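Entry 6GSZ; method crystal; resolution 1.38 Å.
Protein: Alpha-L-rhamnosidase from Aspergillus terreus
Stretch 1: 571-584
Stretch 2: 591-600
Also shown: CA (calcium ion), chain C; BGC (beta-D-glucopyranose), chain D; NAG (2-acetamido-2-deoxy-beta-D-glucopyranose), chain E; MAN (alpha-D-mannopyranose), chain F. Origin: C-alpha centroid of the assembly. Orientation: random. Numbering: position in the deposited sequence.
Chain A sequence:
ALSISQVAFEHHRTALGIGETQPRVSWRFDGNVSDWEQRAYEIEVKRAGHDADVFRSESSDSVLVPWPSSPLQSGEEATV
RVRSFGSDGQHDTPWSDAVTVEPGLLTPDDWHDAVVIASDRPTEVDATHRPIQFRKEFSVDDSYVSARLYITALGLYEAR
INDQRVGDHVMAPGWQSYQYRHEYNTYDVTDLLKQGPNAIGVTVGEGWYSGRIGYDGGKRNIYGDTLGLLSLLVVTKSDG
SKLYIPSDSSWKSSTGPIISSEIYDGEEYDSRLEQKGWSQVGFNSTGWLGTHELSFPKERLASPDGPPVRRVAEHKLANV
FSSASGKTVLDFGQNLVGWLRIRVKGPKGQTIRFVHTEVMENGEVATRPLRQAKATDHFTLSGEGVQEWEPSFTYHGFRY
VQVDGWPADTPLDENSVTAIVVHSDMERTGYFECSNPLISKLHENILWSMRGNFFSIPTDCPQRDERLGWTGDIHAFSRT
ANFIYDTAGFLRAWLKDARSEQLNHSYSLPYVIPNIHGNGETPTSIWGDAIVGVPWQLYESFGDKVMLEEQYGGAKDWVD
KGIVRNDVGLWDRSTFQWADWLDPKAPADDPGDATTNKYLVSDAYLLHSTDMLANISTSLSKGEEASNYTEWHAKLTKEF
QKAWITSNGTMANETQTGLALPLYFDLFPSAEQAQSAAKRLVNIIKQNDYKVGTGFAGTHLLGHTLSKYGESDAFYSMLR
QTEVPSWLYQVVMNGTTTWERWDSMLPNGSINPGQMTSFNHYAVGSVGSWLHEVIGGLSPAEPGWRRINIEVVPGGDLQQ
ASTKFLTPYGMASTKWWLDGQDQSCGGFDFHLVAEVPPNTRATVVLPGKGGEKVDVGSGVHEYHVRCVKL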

# COMPACT_ATOMS: atom_id res chain seq x y z
N TRP A 571 -26.90 -4.95 14.51
CA TRP A 571 -26.92 -3.63 13.95
C TRP A 571 -28.33 -3.02 14.02
O TRP A 571 -29.32 -3.65 13.74
CB TRP A 571 -26.44 -3.64 12.51
CG TRP A 571 -24.96 -3.51 12.31
CD1 TRP A 571 -24.06 -4.51 12.12
CD2 TRP A 571 -24.19 -2.30 12.29
NE1 TRP A 571 -22.80 -4.03 11.99
CE2 TRP A 571 -22.84 -2.66 12.06
CE3 TRP A 571 -24.52 -0.95 12.38
CZ2 TRP A 571 -21.83 -1.72 11.94
CZ3 TRP A 571 -23.51 -0.01 12.29
CH2 TRP A 571 -22.19 -0.39 12.05
N ASP A 572 -28.35 -1.71 14.28
CA ASP A 572 -29.56 -0.91 14.16
C ASP A 572 -30.00 -0.93 12.69
O ASP A 572 -29.20 -0.66 11.78
CB ASP A 572 -29.27 0.50 14.67
CG ASP A 572 -30.38 1.52 14.51
OD1 ASP A 572 -31.08 1.50 13.50
OD2 ASP A 572 -30.47 2.34 15.41
N ARG A 573 -31.25 -1.32 12.46
CA ARG A 573 -31.75 -1.57 11.10
C ARG A 573 -32.19 -0.27 10.39
O ARG A 573 -32.80 -0.36 9.32
CB ARG A 573 -32.84 -2.64 11.09
CG ARG A 573 -32.31 -4.07 11.26
CD ARG A 573 -32.15 -4.50 12.68
NE ARG A 573 -32.06 -5.95 12.69
CZ ARG A 573 -30.94 -6.67 12.59
NH1 ARG A 573 -29.77 -6.06 12.48
NH2 ARG A 573 -31.00 -8.00 12.61
N SER A 574 -31.91 0.91 10.98
CA SER A 574 -32.17 2.17 10.30
C SER A 574 -30.87 2.80 9.77
O SER A 574 -30.90 3.92 9.25
CB SER A 574 -32.89 3.10 11.21
OG SER A 574 -32.05 3.60 12.26
N THR A 575 -29.74 2.10 9.90
CA THR A 575 -28.47 2.67 9.50
C THR A 575 -28.18 2.48 8.00
O THR A 575 -28.45 1.48 7.40
CB THR A 575 -27.31 2.04 10.27
OG1 THR A 575 -27.35 0.61 10.22
CG2 THR A 575 -27.30 2.47 11.72
N PHE A 576 -27.59 3.53 7.40
CA PHE A 576 -26.96 3.40 6.11
C PHE A 576 -25.92 2.28 6.16
O PHE A 576 -25.10 2.22 7.12
CB PHE A 576 -26.32 4.74 5.72
CG PHE A 576 -25.51 4.60 4.46
CD1 PHE A 576 -26.13 4.51 3.23
CD2 PHE A 576 -24.15 4.40 4.52
CE1 PHE A 576 -25.39 4.30 2.07
CE2 PHE A 576 -23.41 4.17 3.37
CZ PHE A 576 -24.03 4.10 2.15
N GLN A 577 -25.85 1.50 5.08
CA GLN A 577 -24.83 0.49 4.94
C GLN A 577 -24.37 0.37 3.47
O GLN A 577 -25.20 0.43 2.54
CB GLN A 577 -25.30 -0.88 5.43
CG GLN A 577 -25.65 -0.94 6.91
CD GLN A 577 -24.47 -0.77 7.83
OE1 GLN A 577 -23.31 -0.99 7.44
NE2 GLN A 577 -24.78 -0.46 9.10
N TRP A 578 -23.05 0.26 3.27
CA TRP A 578 -22.46 -0.13 1.99
C TRP A 578 -22.72 -1.62 1.69
O TRP A 578 -23.14 -2.01 0.56
CB TRP A 578 -20.94 0.13 1.97
CG TRP A 578 -20.53 1.54 2.27
CD1 TRP A 578 -19.96 2.02 3.42
CD2 TRP A 578 -20.69 2.67 1.40
NE1 TRP A 578 -19.78 3.38 3.32
CE2 TRP A 578 -20.18 3.78 2.09
CE3 TRP A 578 -21.18 2.83 0.11
CZ2 TRP A 578 -20.15 5.05 1.52
CZ3 TRP A 578 -21.17 4.09 -0.45
CH2 TRP A 578 -20.65 5.18 0.25
N ALA A 579 -22.45 -2.45 2.71
CA ALA A 579 -22.68 -3.92 2.68
C ALA A 579 -22.09 -4.52 1.40
O ALA A 579 -20.92 -4.28 1.10
CB ALA A 579 -24.13 -4.25 2.92
N ASP A 580 -22.84 -5.39 0.68
CA ASP A 580 -22.26 -6.10 -0.46
C ASP A 580 -22.26 -5.23 -1.72
O ASP A 580 -22.87 -5.57 -2.74
CB ASP A 580 -22.91 -7.46 -0.69
CG ASP A 580 -22.03 -8.41 -1.50
OD1 ASP A 580 -20.77 -8.29 -1.45
OD2 ASP A 580 -22.61 -9.29 -2.20
N TRP A 581 -21.45 -4.17 -1.65
CA TRP A 581 -21.28 -3.17 -2.68
C TRP A 581 -20.85 -3.82 -4.00
O TRP A 581 -19.95 -4.63 -4.00
CB TRP A 581 -20.23 -2.18 -2.15
CG TRP A 581 -19.95 -0.97 -2.98
CD1 TRP A 581 -18.82 -0.75 -3.73
CD2 TRP A 581 -20.79 0.18 -3.13
NE1 TRP A 581 -18.91 0.48 -4.33
CE2 TRP A 581 -20.09 1.07 -3.98
CE3 TRP A 581 -22.03 0.57 -2.61
CZ2 TRP A 581 -20.60 2.33 -4.31
CZ3 TRP A 581 -22.55 1.80 -2.98
CH2 TRP A 581 -21.83 2.66 -3.80
N LEU A 582 -21.47 -3.41 -5.12
CA LEU A 582 -21.06 -3.80 -6.47
C LEU A 582 -21.28 -5.30 -6.70
O LEU A 582 -20.64 -5.88 -7.55
CB LEU A 582 -19.61 -3.34 -6.74
CG LEU A 582 -19.48 -1.87 -7.14
CD1 LEU A 582 -18.02 -1.46 -7.24
CD2 LEU A 582 -20.22 -1.60 -8.43
N ASP A 583 -22.29 -5.86 -6.03
CA ASP A 583 -22.92 -7.12 -6.46
C ASP A 583 -23.12 -6.98 -7.96
O ASP A 583 -23.62 -5.94 -8.39
CB ASP A 583 -24.23 -7.31 -5.68
CG ASP A 583 -25.12 -8.48 -6.04
OD1 ASP A 583 -25.06 -8.95 -7.21
OD2 ASP A 583 -25.89 -8.89 -5.15
N PRO A 584 -22.75 -7.95 -8.81
CA PRO A 584 -22.91 -7.78 -10.26
C PRO A 584 -24.36 -7.57 -10.74
O PRO A 584 -24.58 -7.08 -11.85
CB PRO A 584 -22.34 -9.07 -10.84
CG PRO A 584 -22.41 -10.06 -9.73
CD PRO A 584 -22.19 -9.26 -8.46
N PRO A 591 -24.94 1.05 -6.88
CA PRO A 591 -24.11 -0.10 -6.55
C PRO A 591 -24.41 -0.76 -5.20
O PRO A 591 -23.99 -1.91 -5.03
CB PRO A 591 -22.68 0.43 -6.59
CG PRO A 591 -22.78 1.67 -7.45
CD PRO A 591 -24.14 2.26 -7.16
N GLY A 592 -25.12 -0.07 -4.30
CA GLY A 592 -25.50 -0.66 -3.01
C GLY A 592 -26.78 -1.48 -3.05
O GLY A 592 -27.13 -2.15 -2.06
N ASP A 593 -27.46 -1.53 -4.19
CA ASP A 593 -28.78 -2.23 -4.28
C ASP A 593 -28.52 -3.71 -4.59
O ASP A 593 -28.71 -4.16 -5.68
CB ASP A 593 -29.67 -1.51 -5.28
CG ASP A 593 -31.06 -2.12 -5.44
OD1 ASP A 593 -31.54 -2.81 -4.54
OD2 ASP A 593 -31.68 -1.87 -6.49
N ALA A 594 -28.06 -4.43 -3.56
CA ALA A 594 -27.57 -5.80 -3.69
C ALA A 594 -28.71 -6.79 -3.54
O ALA A 594 -29.80 -6.49 -3.02
CB ALA A 594 -26.50 -6.08 -2.67
N THR A 595 -28.38 -8.03 -3.92
CA THR A 595 -29.32 -9.16 -3.79
C THR A 595 -29.32 -9.76 -2.37
O THR A 595 -30.14 -10.65 -2.08
CB THR A 595 -29.05 -10.25 -4.83
OG1 THR A 595 -27.74 -10.78 -4.59
CG2 THR A 595 -29.18 -9.76 -6.26
N THR A 596 -28.39 -9.34 -1.53
CA THR A 596 -28.30 -9.79 -0.15
C THR A 596 -28.65 -8.62 0.79
O THR A 596 -28.13 -7.52 0.61
CB THR A 596 -26.89 -10.29 0.19
OG1 THR A 596 -26.48 -11.21 -0.82
CG2 THR A 596 -26.84 -10.99 1.54
N ASN A 597 -29.51 -8.86 1.76
CA ASN A 597 -29.95 -7.85 2.73
C ASN A 597 -28.73 -7.21 3.41
O ASN A 597 -27.80 -7.89 3.89
CB ASN A 597 -30.92 -8.45 3.74
CG ASN A 597 -31.42 -7.47 4.75
OD1 ASN A 597 -30.71 -7.13 5.71
ND2 ASN A 597 -32.61 -6.95 4.50
N LYS A 598 -28.74 -5.87 3.48
CA LYS A 598 -27.62 -5.10 4.01
C LYS A 598 -27.35 -5.41 5.48
O LYS A 598 -26.20 -5.30 5.92
CB LYS A 598 -27.84 -3.59 3.82
CG LYS A 598 -27.82 -3.13 2.39
CD LYS A 598 -28.14 -1.66 2.25
CE LYS A 598 -27.86 -1.19 0.85
NZ LYS A 598 -27.62 0.26 0.80
N TYR A 599 -28.40 -5.73 6.24
CA TYR A 599 -28.28 -6.01 7.68
C TYR A 599 -27.85 -7.46 7.93
O TYR A 599 -27.15 -7.70 8.93
CB TYR A 599 -29.56 -5.58 8.43
CG TYR A 599 -29.85 -4.12 8.18
CD1 TYR A 599 -29.01 -3.13 8.66
CD2 TYR A 599 -30.88 -3.75 7.35
CE1 TYR A 599 -29.20 -1.79 8.35
CE2 TYR A 599 -31.10 -2.41 7.05
CZ TYR A 599 -30.25 -1.44 7.52
OH TYR A 599 -30.45 -0.14 7.17
N LEU A 600 -28.24 -8.39 7.06
CA LEU A 600 -27.70 -9.76 7.16
C LEU A 600 -26.18 -9.67 6.99
O LEU A 600 -25.39 -10.20 7.80
CB LEU A 600 -28.33 -10.62 6.07
CG LEU A 600 -27.98 -12.12 6.04
CD1 LEU A 600 -29.02 -12.82 5.16
CD2 LEU A 600 -26.58 -12.35 5.46
CA CA C . -33.20 -3.60 -6.05
C2 BGC D . -14.65 2.55 -3.09
C3 BGC D . -15.77 1.98 -2.27
C4 BGC D . -16.87 2.94 -1.85
C5 BGC D . -17.24 3.62 -3.07
C6 BGC D . -18.38 4.54 -2.66
C1 BGC D . -15.21 3.39 -4.23
O1 BGC D . -14.14 3.79 -5.06
O2 BGC D . -14.05 1.54 -3.87
O3 BGC D . -15.25 1.63 -1.10
O4 BGC D . -18.02 2.37 -1.18
O5 BGC D . -16.16 4.34 -3.75
O6 BGC D . -18.71 5.37 -3.79
C1 NAG E . -33.59 -11.01 1.61
C2 NAG E . -34.60 -10.51 0.62
C3 NAG E . -35.57 -9.52 1.28
C4 NAG E . -36.15 -10.01 2.60
C5 NAG E . -34.99 -10.45 3.51
C6 NAG E . -35.41 -10.94 4.90
C7 NAG E . -33.05 -8.76 -0.29
C8 NAG E . -32.42 -8.22 -1.52
N2 NAG E . -33.86 -9.86 -0.46
O3 NAG E . -36.57 -9.25 0.34
O4 NAG E . -36.70 -8.88 3.27
O5 NAG E . -34.23 -11.43 2.83
O6 NAG E . -36.31 -12.04 4.74
O7 NAG E . -32.79 -8.17 0.78
C1 MAN F . -28.81 -6.91 -15.27
C2 MAN F . -29.11 -6.58 -13.81
C3 MAN F . -28.38 -5.28 -13.44
C4 MAN F . -26.86 -5.42 -13.70
C5 MAN F . -26.65 -5.87 -15.14
C6 MAN F . -25.20 -6.17 -15.42
O2 MAN F . -28.69 -7.68 -13.01
O3 MAN F . -28.72 -4.86 -12.09
O4 MAN F . -26.14 -4.12 -13.54
O5 MAN F . -27.40 -7.03 -15.53
O6 MAN F . -25.18 -6.64 -16.75
O HOH W 1 -28.16 1.72 3.14
O HOH W 2 -25.28 1.16 -0.16
O HOH W 3 -25.34 -3.45 -0.42
O HOH W 4 -25.72 -5.98 0.81
O HOH W 5 -25.09 -9.84 -2.71
O HOH W 6 -24.64 -4.40 -4.53
O HOH W 7 -32.49 -6.25 -5.25
O HOH W 8 -35.13 -4.56 -6.26
O HOH W 9 -32.25 -3.69 -8.22

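This is a contact between two largely irregular segments, held by a handful of directional hydrogen bonds to backbone carbonyls and one carboxylate, with aromatic faces packed on aliphatic carbons and ordered water filling the seam; together the segments bury 798 Å².

At one end Tyr599, in the first turn of a helix, contributes the most buried area. Its CA-to-CB bond points toward the other stretch, and its hydroxyl OH donates to Thr575 O at 2.6 Å, near the plane of the ring. The ring face is used as well: Arg573 CA sits 3.9 Å from the centroid of the Tyr599 ring, 15° off the normal. A tyrosine suits this place because it offers a flat apolar surface and a polar tip at once. The turn it meets is braced from within: a type I turn runs from Asp572 to Thr575, where Asp572 OD1 accepts from Ser574 N at 2.7 Å and from Ser574 OG at 2.6 Å. On the helix side, Asn597 OD1 caps the N-terminus by accepting from Tyr599 N (2.8 Å) and Leu600 N (3.1 Å).

Lys598 lies alongside, all four chi angles in or near their standard wells and the last three t, so the extended chain carries NZ to Gln577 O at 3.0 Å. The same ammonium donates to water 1 and water 2; water 1 also accepts from Gln577 N, and water 2 donates to Gln577 O. Lower on the chain, Ala579 CB approaches Lys598 CA to 3.8 Å, a small side chain where the backbones run close.

At the end away from Tyr599, Pro591 packs against two apolar side chains. Its CB stands 3.5 Å from the centroid of the Trp581 six-membered ring, 9° off the normal, and 3.7 Å from Leu582 CD2. Its carbonyl is equally busy: Leu582 N donates to Pro591 O at 2.9 Å with a nearly straight angle of 169°. The opposite face of Trp581 carries the bound glucose, so one indole serves both contact and ligand.

Asp583 anchors the same end. Its OD2 accepts from Thr595 N at 2.9 Å and from Thr595 OG1 at 2.7 Å, a two-pronged arrangement that threonine can supply from backbone and side chain together. Water 5 donates to the same Asp583 OD2 and to Asp580 OD2, and accepts from Thr596 OG1. Water 6 does similar work, linking Asp580 O, Asp583 N and Pro591 O. The rule is that carbonyl and carboxylate oxygens accept more than once: Gln577 O, Pro591 O and Asp583 OD2 each take a direct hydrogen bond across the contact and a water as well.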